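Local coordinates for B-type flagellar hook-associated protein 2 (Pseudomonas aeruginosa, PDB 5FHY), which caps the tip of the growing flagellar filament, promoting polymerization of flagellin there and preventing subunits from leaking out of the central channel, at residues Asp21-Ser26 with Val200-Glu205; Ala33-Ile38 with Pro209-Val214; Gly65-Ser70 with Ile79-Ser84. All coordinates share one frame; numbering follows the deposited sequence.

In the fold
Interactions 1 and 2 belong to one domain and touch directly, their centres about 13 Å apart. They join two early strands, 24-28 and 34-42, to late segments of the modelled chain, and their segments alternate along the sequence. The two contacts pack against each other: L23 CD1, just before strand 24-28, lies 3.6 Å from I210 CD1, and the hydroxyl of S26 rests on the CD1 methyl of L212. Both also reach the second subunit. Interaction 3 stands apart, inserted in sequence between the partners of the other two. Its centre lies about 42 Å from that of interaction 1 and about 51 Å from that of interaction 2, on the opposite side of the chain's centre.

Interaction 1: residues Asp21-Ser26 with Val200-Glu205; sequences DILKAS and VKAVTE
The carbonyl of I22 starts the contact, with its O 3.8 Å from the CB of A202. L23 carries most of what follows. Its O receives two successive backbone N-H groups, from K201 N at 2.7 Å and A202 N at 3.0 Å, both from the same face of the carbonyl plane. The K201 bond is the straighter at hydrogen (163°), although its donor stands well above that plane. K201 CB also packs 3.6 Å from L23 O, a place for a long aliphatic stem that runs on outward to an exposed position. With CG of L23 anti to the carbonyl carbon (chi1 -48°), its forked end serves two partners: CD2 rests 3.6 Å from A202 CB, and CD1 meets T204 CG2 at 4.0 Å, those side chains crossing at about a right angle. A small methyl suits A202, lying beside both the leucine branch and the I22 carbonyl. The T204 hydroxyl is hydrogen-bonded to V40 N. K24 then forms an antiparallel, non-hydrogen-bonded pair with V200, CA atoms 4.5 Å apart, and packs on V248 of the second subunit. Two adjacent N-H groups sharing one carbonyl resemble a classic beta bulge, although K201 and A202 already lie in the loop after strand 196-200.

Interaction 2: residues Ala33-Ile38 with Pro209-Val214; sequences AGTYQI and PITLTV
T211 donates its hydroxyl to Q37, OG1 to OE1 at 2.7 Å, in the plane of the amide and on a lone pair. The Q37 chain bends at chi2 (-65°), which brings CD toward the hydroxyl of T211, and its NE2 lies 3.7 Å from P209 CG. Glutamine suits this place, long enough to bend across and present an amide oxygen to the threonine. T211 also turns its CG2 to T35 OG1, at 3.7 Å. On the other face, I38 CD1 meets L212 CD2 at 3.9 Å, and V214 CG2 approaches the edge of the Y36 ring near its plane, 4.3 Å from CE2.

Backbone pairing sets this register. G34, Y36 and I38 form hydrogen-bonded pairs with V214, L212 and I210; L212 N to Y36 O measures 2.8 Å, whereas G34 N to V214 O is weak. At G34, phi is 163°, and a CB would press on the preceding carbonyl, hence glycine.

Farther out, Y36 makes a cation-pi contact with K48 of the third subunit, and L212 to V214 pair with a strand of the second. This is an antiparallel pair at the edge, within this chain, of a four-stranded antiparallel sheet that the second subunit continues.

Interaction 3: residues Gly65-Ser70 with Ile79-Ser84; sequences GTLNIS and ITVDSS
L67 and I79 hold each other by two backbone hydrogen bonds, L67 N to I79 O at 2.7 Å and I79 N to L67 O at 2.8 Å. Both are nearly straight at hydrogen, and the first lies in the plane of the I79 carbonyl. One step outward, V81 N donates to G65 O at 3.0 Å; this donor stands 36° out of the carbonyl plane, although the N-H points almost directly at the oxygen. Between these hydrogen-bonded pairs sits the non-hydrogen-bonded pair T66 and T80. There the I79 oxygen also receives a CA-H contact from T66 CA at 3.2 Å. With OG1 beside the backbone N (chi1 -42°), T66 CG2 lies anti to that N and comes close to the same oxygen.

The short connection between the partners makes this a beta hairpin, strands 65-71 and 74-81, within the flagellin hook IN motif. Strand 130-136 pairs with the other edge of strand 65-71, through backbone bonds such as that between T66 and S135.

Apolar contacts gather on the face bearing L67, I79 and V81. L67 CB lies 3.9 Å from I79 CB, and the branch point CG of L67 meets V81 CG2 at 4.2 Å. Helix 88-98 covers this face, M91 packing on L67 and V81, and A98 on I79. Branched aliphatic residues suit such a position, filling the layer between sheet and helix without polar groups to satisfy. T66 and T80 point to the other face, where threonine combines the beta-branched shape that favours extended backbone with a hydroxyl suited to the surface.

Backbone conformation explains G65. Its phi of 160° would drive a CB into the preceding carbonyl oxygen, a strain glycine avoids. Past the strand end, N85 fastens the turn with its side-chain amide: OD1 accepts from D82 N and ND2 donates to T80 O.

Interaction 1: residues Asp21-Ser26 with Val200-Glu205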
ATOM      1  N   ASP B  21      18.354  15.368  31.527  1.00140.50           N
ATOM      2  CA  ASP B  21      18.757  15.108  30.150  1.00142.40           C
ATOM      3  C   ASP B  21      20.163  14.508  30.054  1.00142.57           C
ATOM      4  O   ASP B  21      20.371  13.342  30.387  1.00142.04           O
ATOM      5  CB  ASP B  21      18.661  16.395  29.318  1.00140.88           C
ATOM      6  CG  ASP B  21      19.325  17.585  29.990  1.00135.40           C
ATOM      7  OD1 ASP B  21      19.719  17.455  31.167  1.00130.39           O
ATOM      8  OD2 ASP B  21      19.461  18.642  29.337  1.00135.13           O
ATOM      9  N   ILE B  22      21.116  15.305  29.580  1.00144.54           N
ATOM     10  CA  ILE B  22      22.462  14.828  29.288  1.00142.96           C
ATOM     11  C   ILE B  22      23.450  15.168  30.406  1.00133.06           C
ATOM     12  O   ILE B  22      24.554  14.624  30.460  1.00130.12           O
ATOM     13  CB  ILE B  22      22.977  15.434  27.968  1.00153.23           C
ATOM     14  CG1 ILE B  22      21.825  15.610  26.981  1.00154.90           C
ATOM     15  CG2 ILE B  22      24.044  14.548  27.347  1.00158.64           C
ATOM     16  CD1 ILE B  22      22.202  16.392  25.740  1.00154.83           C
ATOM     17  N   LEU B  23      23.042  16.061  31.300  1.00125.18           N
ATOM     18  CA  LEU B  23      23.910  16.515  32.383  1.00119.79           C
ATOM     19  C   LEU B  23      23.425  16.002  33.734  1.00112.85           C
ATOM     20  O   LEU B  23      24.217  15.779  34.652  1.00107.42           O
ATOM     21  CB  LEU B  23      23.988  18.044  32.407  1.00121.29           C
ATOM     22  CG  LEU B  23      24.265  18.768  31.087  1.00127.07           C
ATOM     23  CD1 LEU B  23      24.389  20.264  31.320  1.00128.85           C
ATOM     24  CD2 LEU B  23      25.505  18.219  30.392  1.00128.68           C
ATOM     25  N   LYS B  24      22.114  15.822  33.842  1.00114.30           N
ATOM     26  CA  LYS B  24      21.475  15.503  35.106  1.00112.14           C
ATOM     27  C   LYS B  24      20.095  14.917  34.850  1.00113.26           C
ATOM     28  O   LYS B  24      19.290  15.494  34.119  1.00116.82           O
ATOM     29  CB  LYS B  24      21.378  16.768  35.966  1.00112.05           C
ATOM     30  CG  LYS B  24      20.578  16.657  37.253  1.00110.57           C
ATOM     31  CD  LYS B  24      20.387  18.051  37.840  1.00108.32           C
ATOM     32  CE  LYS B  24      19.877  19.009  36.766  1.00111.49           C
ATOM     33  NZ  LYS B  24      20.101  20.444  37.083  1.00113.26           N
ATOM     34  N   ALA B  25      19.822  13.774  35.466  1.00111.51           N
ATOM     35  CA  ALA B  25      18.514  13.148  35.371  1.00114.68           C
ATOM     36  C   ALA B  25      17.951  13.145  36.774  1.00115.32           C
ATOM     37  O   ALA B  25      18.647  12.782  37.716  1.00121.18           O
ATOM     38  CB  ALA B  25      18.610  11.739  34.806  1.00113.43           C
ATOM     39  N   SER B  26      16.694  13.535  36.924  1.00108.68           N
ATOM     40  CA  SER B  26      16.171  13.776  38.257  1.00 98.47           C
ATOM     41  C   SER B  26      14.916  12.980  38.536  1.00 91.08           C
ATOM     42  O   SER B  26      14.302  12.423  37.631  1.00 94.44           O
ATOM     43  CB  SER B  26      15.889  15.265  38.450  1.00101.75           C
ATOM     44  OG  SER B  26      15.356  15.828  37.265  1.00108.88           O
ATOM     45  N   VAL B 200      23.834  13.119  38.765  1.00 92.38           N
ATOM     46  CA  VAL B 200      24.606  14.080  37.997  1.00 93.33           C
ATOM     47  C   VAL B 200      25.506  13.316  37.041  1.00 97.77           C
ATOM     48  O   VAL B 200      26.245  12.421  37.449  1.00 98.33           O
ATOM     49  CB  VAL B 200      25.436  15.003  38.901  1.00 89.36           C
ATOM     50  CG1 VAL B 200      26.308  15.913  38.057  1.00 84.27           C
ATOM     51  CG2 VAL B 200      24.517  15.820  39.800  1.00 89.35           C
ATOM     52  N   LYS B 201      25.438  13.677  35.765  1.00 99.85           N
ATOM     53  CA  LYS B 201      26.105  12.913  34.724  1.00 94.08           C
ATOM     54  C   LYS B 201      27.194  13.714  34.027  1.00 90.75           C
ATOM     55  O   LYS B 201      28.104  13.139  33.431  1.00 91.46           O
ATOM     56  CB  LYS B 201      25.081  12.441  33.688  1.00 93.11           C
ATOM     57  CG  LYS B 201      23.834  11.792  34.274  1.00 96.60           C
ATOM     58  CD  LYS B 201      22.850  11.396  33.176  1.00107.94           C
ATOM     59  CE  LYS B 201      23.480  10.456  32.161  1.00116.58           C
ATOM     60  NZ  LYS B 201      22.577  10.190  31.001  1.00125.28           N
ATOM     61  N   ALA B 202      27.108  15.039  34.107  1.00 88.53           N
ATOM     62  CA  ALA B 202      28.093  15.882  33.443  1.00 92.77           C
ATOM     63  C   ALA B 202      28.144  17.315  33.968  1.00 92.81           C
ATOM     64  O   ALA B 202      27.189  17.823  34.556  1.00 87.75           O
ATOM     65  CB  ALA B 202      27.826  15.897  31.946  1.00 99.77           C
ATOM     66  N   VAL B 203      29.286  17.948  33.727  1.00 95.68           N
ATOM     67  CA  VAL B 203      29.571  19.320  34.132  1.00 97.15           C
ATOM     68  C   VAL B 203      28.783  20.326  33.282  1.00 99.46           C
ATOM     69  O   VAL B 203      28.616  20.123  32.082  1.00103.22           O
ATOM     70  CB  VAL B 203      31.096  19.590  34.025  1.00 93.22           C
ATOM     71  CG1 VAL B 203      31.418  21.073  34.116  1.00102.88           C
ATOM     72  CG2 VAL B 203      31.851  18.799  35.089  1.00 84.40           C
ATOM     73  N   THR B 204      28.286  21.397  33.896  1.00 98.09           N
ATOM     74  CA  THR B 204      27.661  22.468  33.126  1.00 98.69           C
ATOM     75  C   THR B 204      28.745  23.426  32.640  1.00100.04           C
ATOM     76  O   THR B 204      29.783  23.566  33.279  1.00 95.94           O
ATOM     77  CB  THR B 204      26.621  23.248  33.954  1.00 96.74           C
ATOM     78  OG1 THR B 204      27.276  23.920  35.037  1.00 91.45           O
ATOM     79  CG2 THR B 204      25.560  22.311  34.503  1.00100.51           C
ATOM     80  N   GLU B 205      28.509  24.095  31.517  1.00104.75           N
ATOM     81  CA  GLU B 205      29.516  24.998  30.974  1.00101.79           C
ATOM     82  C   GLU B 205      29.601  26.250  31.834  1.00 98.45           C
ATOM     83  O   GLU B 205      28.627  26.623  32.486  1.00 94.31           O
ATOM     84  CB  GLU B 205      29.196  25.366  29.524  1.00103.58           C
TER

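Interaction 2: residues Ala33-Ile38 with Pro209-Val214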
ATOM      1  N   ALA B  33       6.475  22.588  44.701  1.00112.67           N
ATOM      2  CA  ALA B  33       6.789  23.195  43.419  1.00117.67           C
ATOM      3  C   ALA B  33       7.922  24.193  43.597  1.00120.80           C
ATOM      4  O   ALA B  33       8.164  24.677  44.701  1.00120.93           O
ATOM      5  CB  ALA B  33       5.559  23.867  42.824  1.00120.83           C
ATOM      6  N   GLY B  34       8.631  24.481  42.513  1.00125.86           N
ATOM      7  CA  GLY B  34       9.735  25.419  42.562  1.00125.44           C
ATOM      8  C   GLY B  34      10.652  25.309  41.360  1.00123.21           C
ATOM      9  O   GLY B  34      10.574  24.358  40.583  1.00122.54           O
ATOM     10  N   THR B  35      11.524  26.296  41.209  1.00114.56           N
ATOM     11  CA  THR B  35      12.480  26.326  40.113  1.00104.69           C
ATOM     12  C   THR B  35      13.880  26.551  40.663  1.00 91.28           C
ATOM     13  O   THR B  35      14.059  27.277  41.636  1.00 83.07           O
ATOM     14  CB  THR B  35      12.125  27.421  39.095  1.00109.16           C
ATOM     15  OG1 THR B  35      13.232  27.630  38.211  1.00115.07           O
ATOM     16  CG2 THR B  35      11.795  28.725  39.806  1.00106.28           C
ATOM     17  N   TYR B  36      14.876  25.919  40.055  1.00 89.22           N
ATOM     18  CA  TYR B  36      16.227  25.978  40.595  1.00 84.59           C
ATOM     19  C   TYR B  36      17.263  26.123  39.494  1.00 81.39           C
ATOM     20  O   TYR B  36      17.204  25.440  38.472  1.00 79.49           O
ATOM     21  CB  TYR B  36      16.532  24.726  41.423  1.00 81.16           C
ATOM     22  CG  TYR B  36      15.533  24.456  42.529  1.00 80.89           C
ATOM     23  CD1 TYR B  36      15.678  25.047  43.779  1.00 76.35           C
ATOM     24  CD2 TYR B  36      14.448  23.606  42.323  1.00 76.52           C
ATOM     25  CE1 TYR B  36      14.774  24.805  44.794  1.00 79.06           C
ATOM     26  CE2 TYR B  36      13.535  23.358  43.334  1.00 72.63           C
ATOM     27  CZ  TYR B  36      13.703  23.961  44.569  1.00 77.30           C
ATOM     28  OH  TYR B  36      12.803  23.722  45.585  1.00 80.70           O
ATOM     29  N   GLN B  37      18.214  27.022  39.708  1.00 72.95           N
ATOM     30  CA  GLN B  37      19.325  27.170  38.787  1.00 69.10           C
ATOM     31  C   GLN B  37      20.495  26.342  39.292  1.00 73.88           C
ATOM     32  O   GLN B  37      20.975  26.537  40.411  1.00 69.29           O
ATOM     33  CB  GLN B  37      19.714  28.638  38.638  1.00 69.57           C
ATOM     34  CG  GLN B  37      18.624  29.490  38.007  1.00 72.36           C
ATOM     35  CD  GLN B  37      18.333  29.093  36.574  1.00 82.19           C
ATOM     36  OE1 GLN B  37      17.368  28.378  36.300  1.00 92.09           O
ATOM     37  NE2 GLN B  37      19.165  29.560  35.651  1.00 87.11           N
ATOM     38  N   ILE B  38      20.964  25.428  38.455  1.00 69.11           N
ATOM     39  CA  ILE B  38      21.938  24.444  38.891  1.00 73.91           C
ATOM     40  C   ILE B  38      23.198  24.476  38.043  1.00 73.85           C
ATOM     41  O   ILE B  38      23.135  24.506  36.817  1.00 77.21           O
ATOM     42  CB  ILE B  38      21.338  23.023  38.853  1.00 81.23           C
ATOM     43  CG1 ILE B  38      20.079  22.955  39.720  1.00 85.51           C
ATOM     44  CG2 ILE B  38      22.357  21.989  39.311  1.00 79.65           C
ATOM     45  CD1 ILE B  38      19.623  21.549  40.027  1.00 83.80           C
ATOM     46  N   PRO B 209      23.983  27.755  33.362  1.00125.74           N
ATOM     47  CA  PRO B 209      23.383  26.867  34.361  1.00109.41           C
ATOM     48  C   PRO B 209      22.105  26.204  33.850  1.00102.16           C
ATOM     49  O   PRO B 209      21.440  26.735  32.960  1.00101.21           O
ATOM     50  CB  PRO B 209      23.075  27.812  35.519  1.00106.52           C
ATOM     51  CG  PRO B 209      22.774  29.103  34.841  1.00112.12           C
ATOM     52  CD  PRO B 209      23.699  29.172  33.651  1.00121.38           C
ATOM     53  N   ILE B 210      21.777  25.047  34.409  1.00 92.42           N
ATOM     54  CA  ILE B 210      20.558  24.334  34.052  1.00 92.12           C
ATOM     55  C   ILE B 210      19.374  24.831  34.880  1.00 93.25           C
ATOM     56  O   ILE B 210      19.509  25.063  36.081  1.00100.21           O
ATOM     57  CB  ILE B 210      20.730  22.809  34.249  1.00 90.61           C
ATOM     58  CG1 ILE B 210      21.853  22.279  33.360  1.00 91.20           C
ATOM     59  CG2 ILE B 210      19.447  22.072  33.933  1.00 94.75           C
ATOM     60  CD1 ILE B 210      21.596  22.469  31.889  1.00 95.06           C
ATOM     61  N   THR B 211      18.219  24.999  34.244  1.00 92.83           N
ATOM     62  CA  THR B 211      16.994  25.278  34.985  1.00 95.09           C
ATOM     63  C   THR B 211      16.287  23.970  35.318  1.00 99.31           C
ATOM     64  O   THR B 211      15.978  23.181  34.426  1.00101.51           O
ATOM     65  CB  THR B 211      16.033  26.187  34.190  1.00 89.53           C
ATOM     66  OG1 THR B 211      16.682  27.429  33.894  1.00 86.97           O
ATOM     67  CG2 THR B 211      14.770  26.467  34.995  1.00 83.50           C
ATOM     68  N   LEU B 212      16.024  23.746  36.603  1.00 96.41           N
ATOM     69  CA  LEU B 212      15.333  22.534  37.031  1.00 93.28           C
ATOM     70  C   LEU B 212      13.959  22.859  37.605  1.00 93.44           C
ATOM     71  O   LEU B 212      13.843  23.589  38.589  1.00 90.00           O
ATOM     72  CB  LEU B 212      16.156  21.773  38.068  1.00 90.32           C
ATOM     73  CG  LEU B 212      15.478  20.511  38.604  1.00 93.53           C
ATOM     74  CD1 LEU B 212      15.688  19.375  37.611  1.00 95.03           C
ATOM     75  CD2 LEU B 212      15.992  20.141  39.988  1.00 92.61           C
ATOM     76  N   THR B 213      12.921  22.297  36.997  1.00105.79           N
ATOM     77  CA  THR B 213      11.549  22.616  37.369  1.00112.65           C
ATOM     78  C   THR B 213      10.836  21.428  38.007  1.00121.88           C
ATOM     79  O   THR B 213      10.685  20.380  37.383  1.00129.74           O
ATOM     80  CB  THR B 213      10.730  23.084  36.154  1.00111.66           C
ATOM     81  OG1 THR B 213      11.531  23.954  35.343  1.00110.47           O
ATOM     82  CG2 THR B 213       9.487  23.836  36.614  1.00111.29           C
ATOM     83  N   VAL B 214      10.393  21.599  39.250  1.00119.94           N
ATOM     84  CA  VAL B 214       9.648  20.554  39.940  1.00116.59           C
ATOM     85  C   VAL B 214       8.157  20.876  39.880  1.00112.51           C
ATOM     86  O   VAL B 214       7.688  21.837  40.491  1.00110.57           O
ATOM     87  CB  VAL B 214      10.092  20.403  41.410  1.00113.34           C
ATOM     88  CG1 VAL B 214       9.191  19.414  42.140  1.00118.24           C
ATOM     89  CG2 VAL B 214      11.548  19.963  41.484  1.00109.36           C
TER

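Interaction 3: residues Gly65-Ser70 with Ile79-Ser84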
ATOM      1  N   GLY B  65      55.584 -12.855  51.843  1.00102.84           N
ATOM      2  CA  GLY B  65      55.157 -11.747  52.679  1.00 96.32           C
ATOM      3  C   GLY B  65      53.652 -11.580  52.772  1.00 92.81           C
ATOM      4  O   GLY B  65      52.906 -12.547  52.614  1.00 87.75           O
ATOM      5  N   THR B  66      53.203 -10.352  53.032  1.00 88.80           N
ATOM      6  CA  THR B  66      51.777 -10.069  53.195  1.00 98.44           C
ATOM      7  C   THR B  66      51.346  -8.750  52.542  1.00 97.26           C
ATOM      8  O   THR B  66      52.058  -7.747  52.618  1.00 92.67           O
ATOM      9  CB  THR B  66      51.378 -10.031  54.693  1.00 93.81           C
ATOM     10  OG1 THR B  66      52.023 -11.102  55.395  1.00 98.12           O
ATOM     11  CG2 THR B  66      49.867 -10.172  54.856  1.00 97.53           C
ATOM     12  N   LEU B  67      50.177  -8.755  51.907  1.00 98.57           N
ATOM     13  CA  LEU B  67      49.604  -7.538  51.336  1.00 95.83           C
ATOM     14  C   LEU B  67      48.372  -7.083  52.111  1.00 94.72           C
ATOM     15  O   LEU B  67      47.393  -7.820  52.220  1.00105.65           O
ATOM     16  CB  LEU B  67      49.223  -7.735  49.864  1.00 94.11           C
ATOM     17  CG  LEU B  67      50.301  -7.923  48.796  1.00 94.06           C
ATOM     18  CD1 LEU B  67      49.725  -7.615  47.422  1.00 85.72           C
ATOM     19  CD2 LEU B  67      51.526  -7.076  49.081  1.00 99.55           C
ATOM     20  N   ASN B  68      48.421  -5.872  52.653  1.00 86.30           N
ATOM     21  CA  ASN B  68      47.251  -5.297  53.306  1.00 85.50           C
ATOM     22  C   ASN B  68      46.743  -4.115  52.501  1.00 87.98           C
ATOM     23  O   ASN B  68      47.378  -3.060  52.447  1.00 90.26           O
ATOM     24  CB  ASN B  68      47.565  -4.869  54.741  1.00 85.57           C
ATOM     25  CG  ASN B  68      47.854  -6.047  55.649  1.00 76.08           C
ATOM     26  OD1 ASN B  68      46.943  -6.766  56.061  1.00 84.17           O
ATOM     27  ND2 ASN B  68      49.125  -6.252  55.968  1.00 77.59           N
ATOM     28  N   ILE B  69      45.583  -4.301  51.884  1.00 90.10           N
ATOM     29  CA  ILE B  69      45.017  -3.307  50.989  1.00 85.17           C
ATOM     30  C   ILE B  69      43.805  -2.668  51.647  1.00 81.58           C
ATOM     31  O   ILE B  69      42.952  -3.361  52.191  1.00 88.52           O
ATOM     32  CB  ILE B  69      44.616  -3.932  49.635  1.00 84.43           C
ATOM     33  CG1 ILE B  69      45.835  -4.555  48.950  1.00 82.34           C
ATOM     34  CG2 ILE B  69      43.954  -2.899  48.736  1.00 81.80           C
ATOM     35  CD1 ILE B  69      45.497  -5.315  47.683  1.00 77.26           C
ATOM     36  N   SER B  70      43.745  -1.343  51.633  1.00 74.58           N
ATOM     37  CA  SER B  70      42.607  -0.648  52.213  1.00 80.53           C
ATOM     38  C   SER B  70      42.187   0.518  51.336  1.00 82.03           C
ATOM     39  O   SER B  70      42.979   1.037  50.555  1.00 83.48           O
ATOM     40  CB  SER B  70      42.938  -0.154  53.624  1.00 93.42           C
ATOM     41  OG  SER B  70      44.192   0.509  53.652  1.00100.90           O
ATOM     42  N   ILE B  79      46.332 -10.369  52.666  1.00101.33           N
ATOM     43  CA  ILE B  79      46.697 -11.333  51.640  1.00101.32           C
ATOM     44  C   ILE B  79      48.073 -11.918  51.913  1.00101.11           C
ATOM     45  O   ILE B  79      49.066 -11.194  51.955  1.00100.93           O
ATOM     46  CB  ILE B  79      46.695 -10.703  50.230  1.00 95.55           C
ATOM     47  CG1 ILE B  79      45.285 -10.269  49.829  1.00 94.61           C
ATOM     48  CG2 ILE B  79      47.257 -11.681  49.207  1.00 90.57           C
ATOM     49  CD1 ILE B  79      45.197  -9.759  48.411  1.00 89.97           C
ATOM     50  N   THR B  80      48.126 -13.235  52.072  1.00100.32           N
ATOM     51  CA  THR B  80      49.392 -13.922  52.270  1.00103.21           C
ATOM     52  C   THR B  80      49.949 -14.350  50.923  1.00106.61           C
ATOM     53  O   THR B  80      49.277 -15.029  50.148  1.00109.62           O
ATOM     54  CB  THR B  80      49.247 -15.160  53.181  1.00104.74           C
ATOM     55  OG1 THR B  80      48.833 -14.752  54.489  1.00109.77           O
ATOM     56  CG2 THR B  80      50.573 -15.910  53.288  1.00102.56           C
ATOM     57  N   VAL B  81      51.178 -13.936  50.642  1.00101.82           N
ATOM     58  CA  VAL B  81      51.811 -14.274  49.382  1.00 94.78           C
ATOM     59  C   VAL B  81      52.668 -15.501  49.634  1.00101.71           C
ATOM     60  O   VAL B  81      53.577 -15.471  50.460  1.00103.82           O
ATOM     61  CB  VAL B  81      52.679 -13.128  48.830  1.00 90.89           C
ATOM     62  CG1 VAL B  81      53.305 -13.532  47.498  1.00 91.35           C
ATOM     63  CG2 VAL B  81      51.856 -11.864  48.678  1.00 79.62           C
ATOM     64  N   ASP B  82      52.370 -16.581  48.925  1.00110.58           N
ATOM     65  CA  ASP B  82      53.126 -17.821  49.059  1.00112.69           C
ATOM     66  C   ASP B  82      53.512 -18.347  47.686  1.00109.66           C
ATOM     67  O   ASP B  82      53.482 -17.606  46.706  1.00109.41           O
ATOM     68  CB  ASP B  82      52.314 -18.866  49.836  1.00114.68           C
ATOM     69  CG  ASP B  82      50.904 -19.049  49.289  1.00116.52           C
ATOM     70  OD1 ASP B  82      50.739 -19.159  48.057  1.00116.41           O
ATOM     71  OD2 ASP B  82      49.957 -19.095  50.104  1.00119.63           O
ATOM     72  N   SER B  83      53.874 -19.622  47.605  1.00111.28           N
ATOM     73  CA  SER B  83      54.326 -20.174  46.333  1.00117.66           C
ATOM     74  C   SER B  83      53.174 -20.630  45.449  1.00123.15           C
ATOM     75  O   SER B  83      53.395 -21.196  44.380  1.00122.55           O
ATOM     76  CB  SER B  83      55.289 -21.339  46.568  1.00125.07           C
ATOM     77  OG  SER B  83      56.504 -20.883  47.135  1.00126.76           O
ATOM     78  N   SER B  84      51.945 -20.390  45.893  1.00129.37           N
ATOM     79  CA  SER B  84      50.777 -20.679  45.072  1.00127.73           C
ATOM     80  C   SER B  84      50.258 -19.445  44.335  1.00118.55           C
ATOM     81  O   SER B  84      49.387 -19.558  43.473  1.00127.39           O
ATOM     82  CB  SER B  84      49.665 -21.292  45.923  1.00132.69           C
ATOM     83  OG  SER B  84      49.269 -20.410  46.956  1.00133.02           O
TER